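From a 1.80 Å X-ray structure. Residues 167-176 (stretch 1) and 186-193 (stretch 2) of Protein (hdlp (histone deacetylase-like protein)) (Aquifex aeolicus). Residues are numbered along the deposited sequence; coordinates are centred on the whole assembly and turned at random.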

ATOM      1  N   LEU A 167       6.305   1.591   1.378  1.00 14.02           N
ATOM      2  CA  LEU A 167       6.353   2.956   1.896  1.00 12.05           C
ATOM      3  C   LEU A 167       5.162   3.375   2.747  1.00 12.62           C
ATOM      4  O   LEU A 167       5.072   4.528   3.176  1.00 15.00           O
ATOM      5  N   ASP A 168       4.252   2.434   2.974  1.00 14.35           N
ATOM      6  CA  ASP A 168       3.076   2.666   3.815  1.00 19.50           C
ATOM      7  C   ASP A 168       3.607   3.008   5.211  1.00 16.30           C
ATOM      8  O   ASP A 168       4.646   2.494   5.606  1.00 17.72           O
ATOM      9  N   ALA A 169       2.872   3.838   5.956  1.00 14.11           N
ATOM     10  CA  ALA A 169       3.266   4.263   7.306  1.00 19.61           C
ATOM     11  C   ALA A 169       3.181   3.146   8.352  1.00 18.23           C
ATOM     12  O   ALA A 169       3.493   3.364   9.521  1.00 17.20           O
ATOM     13  N   HIS A 170       2.738   1.960   7.934  1.00 16.53           N
ATOM     14  CA  HIS A 170       2.665   0.822   8.847  1.00 17.51           C
ATOM     15  C   HIS A 170       3.484  -0.319   8.260  1.00 16.72           C
ATOM     16  O   HIS A 170       3.569  -0.470   7.040  1.00 15.92           O
ATOM     17  N   HIS A 171       4.075  -1.128   9.137  1.00 15.28           N
ATOM     18  CA  HIS A 171       4.904  -2.265   8.742  1.00 12.53           C
ATOM     19  C   HIS A 171       4.136  -3.384   8.023  1.00 15.55           C
ATOM     20  O   HIS A 171       3.035  -3.758   8.430  1.00 17.03           O
ATOM     21  N   CYS A 172       4.719  -3.904   6.945  1.00 14.33           N
ATOM     22  CA  CYS A 172       4.130  -5.007   6.181  1.00 13.65           C
ATOM     23  C   CYS A 172       4.441  -6.316   6.918  1.00 16.52           C
ATOM     24  O   CYS A 172       5.177  -7.169   6.415  1.00 14.95           O
ATOM     25  N   ASP A 173       3.861  -6.495   8.099  1.00 15.42           N
ATOM     26  CA  ASP A 173       4.157  -7.690   8.873  1.00 14.75           C
ATOM     27  C   ASP A 173       3.792  -8.989   8.164  1.00 16.39           C
ATOM     28  O   ASP A 173       4.503  -9.989   8.287  1.00 16.48           O
ATOM     29  N   GLY A 174       2.699  -8.957   7.405  1.00 15.58           N
ATOM     30  CA  GLY A 174       2.282 -10.115   6.644  1.00 13.97           C
ATOM     31  C   GLY A 174       3.347 -10.467   5.613  1.00 18.44           C
ATOM     32  O   GLY A 174       3.741 -11.626   5.509  1.00 15.48           O
ATOM     33  N   VAL A 175       3.809  -9.487   4.839  1.00 16.84           N
ATOM     34  CA  VAL A 175       4.850  -9.738   3.832  1.00 16.54           C
ATOM     35  C   VAL A 175       6.171 -10.178   4.502  1.00 19.21           C
ATOM     36  O   VAL A 175       6.878 -11.058   4.001  1.00 17.75           O
ATOM     37  N   GLN A 176       6.511  -9.565   5.630  1.00 17.74           N
ATOM     38  CA  GLN A 176       7.746  -9.945   6.321  1.00 15.66           C
ATOM     39  C   GLN A 176       7.749 -11.428   6.674  1.00 16.33           C
ATOM     40  O   GLN A 176       8.702 -12.151   6.391  1.00 17.46           O
ATOM     41  N   PHE A 186      13.658  -9.962  -0.889  1.00 18.73           N
ATOM     42  CA  PHE A 186      14.203  -8.997   0.051  1.00 16.22           C
ATOM     43  C   PHE A 186      13.074  -8.018   0.304  1.00 17.16           C
ATOM     44  O   PHE A 186      12.487  -7.506  -0.637  1.00 19.37           O
ATOM     45  N   VAL A 187      12.758  -7.778   1.573  1.00 19.67           N
ATOM     46  CA  VAL A 187      11.684  -6.862   1.916  1.00 17.74           C
ATOM     47  C   VAL A 187      12.241  -5.672   2.670  1.00 18.46           C
ATOM     48  O   VAL A 187      12.980  -5.835   3.631  1.00 20.64           O
ATOM     49  N   LEU A 188      11.900  -4.479   2.203  1.00 14.42           N
ATOM     50  CA  LEU A 188      12.300  -3.241   2.855  1.00 16.68           C
ATOM     51  C   LEU A 188      11.047  -2.490   3.234  1.00 20.01           C
ATOM     52  O   LEU A 188      10.172  -2.253   2.395  1.00 18.86           O
ATOM     53  N   SER A 189      10.931  -2.119   4.494  1.00 14.46           N
ATOM     54  CA  SER A 189       9.768  -1.340   4.886  1.00 14.56           C
ATOM     55  C   SER A 189      10.142  -0.152   5.731  1.00 15.24           C
ATOM     56  O   SER A 189      10.914  -0.287   6.661  1.00 21.46           O
ATOM     57  N   LEU A 190       9.614   1.022   5.401  1.00 14.92           N
ATOM     58  CA  LEU A 190       9.827   2.179   6.259  1.00 15.54           C
ATOM     59  C   LEU A 190       8.439   2.287   6.896  1.00 14.31           C
ATOM     60  O   LEU A 190       7.437   2.078   6.224  1.00 15.43           O
ATOM     61  N   HIS A 191       8.364   2.623   8.175  1.00 16.88           N
ATOM     62  CA  HIS A 191       7.066   2.696   8.830  1.00 14.34           C
ATOM     63  C   HIS A 191       7.167   3.305  10.222  1.00 16.19           C
ATOM     64  O   HIS A 191       8.269   3.495  10.740  1.00 16.73           O
ATOM     65  N   GLN A 192       6.016   3.659  10.797  1.00 14.78           N
ATOM     66  CA  GLN A 192       5.987   4.213  12.159  1.00 16.33           C
ATOM     67  C   GLN A 192       6.515   3.103  13.040  1.00 15.06           C
ATOM     68  O   GLN A 192       6.190   1.936  12.823  1.00 19.23           O
ATOM     69  N   SER A 193       7.321   3.444  14.037  1.00 15.63           N
ATOM     70  CA  SER A 193       7.836   2.407  14.915  1.00 13.84           C
ATOM     71  C   SER A 193       6.712   1.637  15.647  1.00 11.80           C
ATOM     72  O   SER A 193       5.734   2.222  16.092  1.00 18.44           O
TER

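What polar contacts tie the loop to the strand? Both hydrogen bonds that cross directly end on one carbonyl, that of Ala-169. The backbone N of Gln-192 donates to Ala-169 O at 2.8 Å and nearly straight, and the side chain of the same glutamine donates to it again, Gln-192 NE2 to Ala-169 O, at 3.0 Å. Although the CA-to-CB bond of Gln-192 points sideways, its rotamer (m, then t, with chi3 at 86°) brings the amide back to the loop. There Gln-192 NE2 also lies 3.8 Å from Ala-169 CB and over one face of the His-170 ring. His-170 itself starts away from the strand, but with chi1 m its ring end comes nearer.

Does water add to this link? One ordered water bridges the two backbones, accepting from His-171 N at 2.9 Å and donating to Gln-192 O at 2.9 Å. The strand carbonyl is shared, for His-191 ND1 also donates to Gln-192 O, at 3.3 Å, a bond made with the His-191 side chain in its p rotamer. On the loop, His-170 N donates to Asp-168 OD2 at 3.1 Å, so the t side chain of Asp-168 braces its own turn rather than reaching across.

How do the two histidines meet? His-191 points toward the loop, and its CB packs closely on the backbone there, 3.4 Å from His-171 N and 3.5 Å from His-170 C. Its ring then offers a face to His-171 CB, which sits 3.5 Å from the ring centroid and almost on the ring normal, a CH-pi contact. The t rotamer of His-171 carries its own ring onward, so that the two rings meet obliquely, with centroids 4.8 Å apart and planes at 56°.

Where are the apolar contacts? They lie toward the two ends of the first stretch. Near its helical end, Val-187 points toward the first stretch with chi1 t and meets two partners: its CG1 is 3.7 Å from Cys-172 SG, and its CG2 is 3.9 Å from CG1 of Val-175, which also is t and points in from the helix. The p rotamer of Cys-172, the N-cap residue, places the sulfur against both Val-187 and Ser-189, with Cys-172 SG 3.6 Å from Ser-189 CB. At the start of that stretch Leu-167 begins away from the strand, yet its m,t rotamer returns CD2 to within 4.0 Å of Leu-190 CG. Between these leucines and the valines, Leu-188 points away, as expected where side chains alternate along a strand.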

ATOM      1  CB  LEU A 167       6.542   3.947   0.738  1.00 14.61           C
ATOM      2  CG  LEU A 167       7.849   3.697  -0.032  1.00 17.20           C
ATOM      3  CD1 LEU A 167       8.043   4.803  -1.057  1.00 28.82           C
ATOM      4  CD2 LEU A 167       9.048   3.665   0.929  1.00 18.59           C
ATOM      5  CB  ASP A 168       2.257   1.379   3.901  1.00 25.15           C
ATOM      6  CG  ASP A 168       0.908   1.583   4.542  1.00 48.45           C
ATOM      7  OD1 ASP A 168       0.039   2.194   3.891  1.00 64.45           O
ATOM      8  OD2 ASP A 168       0.714   1.144   5.696  1.00 44.71           O
ATOM      9  CB  ALA A 169       2.407   5.480   7.755  1.00 13.56           C
ATOM     10  CB  HIS A 170       1.219   0.344   9.056  1.00 22.32           C
ATOM     11  CG  HIS A 170       0.325   1.363   9.686  1.00 25.38           C
ATOM     12  ND1 HIS A 170      -0.281   2.373   8.972  1.00 18.17           N
ATOM     13  CD2 HIS A 170      -0.041   1.540  10.979  1.00 19.33           C
ATOM     14  CE1 HIS A 170      -0.984   3.128   9.798  1.00 30.34           C
ATOM     15  NE2 HIS A 170      -0.854   2.645  11.022  1.00 17.51           N
ATOM     16  CB  HIS A 171       5.597  -2.802  10.006  1.00 14.09           C
ATOM     17  CG  HIS A 171       6.301  -4.113   9.835  1.00 17.27           C
ATOM     18  ND1 HIS A 171       7.349  -4.299   8.959  1.00 26.73           N
ATOM     19  CD2 HIS A 171       6.122  -5.302  10.462  1.00 12.48           C
ATOM     20  CE1 HIS A 171       7.780  -5.546   9.051  1.00 15.98           C
ATOM     21  NE2 HIS A 171       7.052  -6.174   9.958  1.00 20.03           N
ATOM     22  CB  CYS A 172       4.736  -5.051   4.765  1.00 12.99           C
ATOM     23  SG  CYS A 172       6.548  -4.889   4.704  1.00 17.17           S
ATOM     24  CB  ASP A 173       3.512  -7.619  10.270  1.00 17.73           C
ATOM     25  CG  ASP A 173       2.019  -7.353  10.240  1.00 22.84           C
ATOM     26  OD1 ASP A 173       1.402  -7.417  11.330  1.00 18.68           O
ATOM     27  OD2 ASP A 173       1.455  -7.074   9.160  1.00 15.34           O
ATOM     28  CB  VAL A 175       5.092  -8.465   2.970  1.00 15.88           C
ATOM     29  CG1 VAL A 175       6.102  -8.762   1.827  1.00 15.35           C
ATOM     30  CG2 VAL A 175       3.761  -7.977   2.395  1.00 15.62           C
ATOM     31  CB  GLN A 176       7.926  -9.136   7.610  1.00 16.64           C
ATOM     32  CG  GLN A 176       9.135  -9.589   8.420  1.00 17.00           C
ATOM     33  CD  GLN A 176       9.423  -8.704   9.596  1.00 21.52           C
ATOM     34  OE1 GLN A 176       9.640  -7.501   9.435  1.00 21.72           O
ATOM     35  NE2 GLN A 176       9.443  -9.291  10.802  1.00 20.30           N
ATOM     36  CB  PHE A 186      15.411  -8.248  -0.548  1.00 16.83           C
ATOM     37  CG  PHE A 186      16.121  -7.378   0.449  1.00 17.96           C
ATOM     38  CD1 PHE A 186      17.408  -7.691   0.871  1.00 23.24           C
ATOM     39  CD2 PHE A 186      15.484  -6.278   1.017  1.00 15.41           C
ATOM     40  CE1 PHE A 186      18.047  -6.924   1.844  1.00 18.99           C
ATOM     41  CE2 PHE A 186      16.114  -5.507   1.986  1.00 24.05           C
ATOM     42  CZ  PHE A 186      17.406  -5.837   2.401  1.00 22.93           C
ATOM     43  CB  VAL A 187      10.603  -7.558   2.821  1.00 18.65           C
ATOM     44  CG1 VAL A 187       9.531  -6.550   3.254  1.00 17.31           C
ATOM     45  CG2 VAL A 187       9.968  -8.722   2.079  1.00 16.65           C
ATOM     46  CB  LEU A 188      13.124  -2.346   1.926  1.00 13.98           C
ATOM     47  CG  LEU A 188      13.278  -0.863   2.333  1.00 13.66           C
ATOM     48  CD1 LEU A 188      14.029  -0.715   3.655  1.00 15.55           C
ATOM     49  CD2 LEU A 188      14.018  -0.116   1.233  1.00 16.40           C
ATOM     50  CB  SER A 189       8.770  -2.181   5.689  1.00 15.55           C
ATOM     51  OG  SER A 189       7.678  -1.347   6.036  1.00 14.09           O
ATOM     52  CB  LEU A 190      10.108   3.483   5.496  1.00 21.02           C
ATOM     53  CG  LEU A 190      11.113   3.663   4.361  1.00 30.17           C
ATOM     54  CD1 LEU A 190      11.612   5.099   4.421  1.00 19.75           C
ATOM     55  CD2 LEU A 190      12.248   2.707   4.453  1.00 19.08           C
ATOM     56  CB  HIS A 191       6.481   1.283   8.896  1.00 17.34           C
ATOM     57  CG  HIS A 191       7.471   0.254   9.365  1.00 14.27           C
ATOM     58  ND1 HIS A 191       7.842   0.106  10.687  1.00 21.22           N
ATOM     59  CD2 HIS A 191       8.216  -0.634   8.667  1.00  9.60           C
ATOM     60  CE1 HIS A 191       8.769  -0.833  10.782  1.00 17.22           C
ATOM     61  NE2 HIS A 191       9.013  -1.298   9.570  1.00 20.70           N
ATOM     62  CB  GLN A 192       4.560   4.520  12.611  1.00 17.07           C
ATOM     63  CG  GLN A 192       3.816   5.524  11.775  1.00 18.15           C
ATOM     64  CD  GLN A 192       2.344   5.518  12.113  1.00 14.74           C
ATOM     65  OE1 GLN A 192       1.888   6.207  13.046  1.00 20.46           O
ATOM     66  NE2 GLN A 192       1.588   4.690  11.396  1.00 13.44           N
ATOM     67  CB  SER A 193       8.781   3.011  15.966  1.00 17.28           C
ATOM     68  OG  SER A 193       9.176   2.005  16.892  1.00 17.58           O
TER
HETATM   69  O   HOH W   1       4.122   0.121  11.779  1.00 18.81           O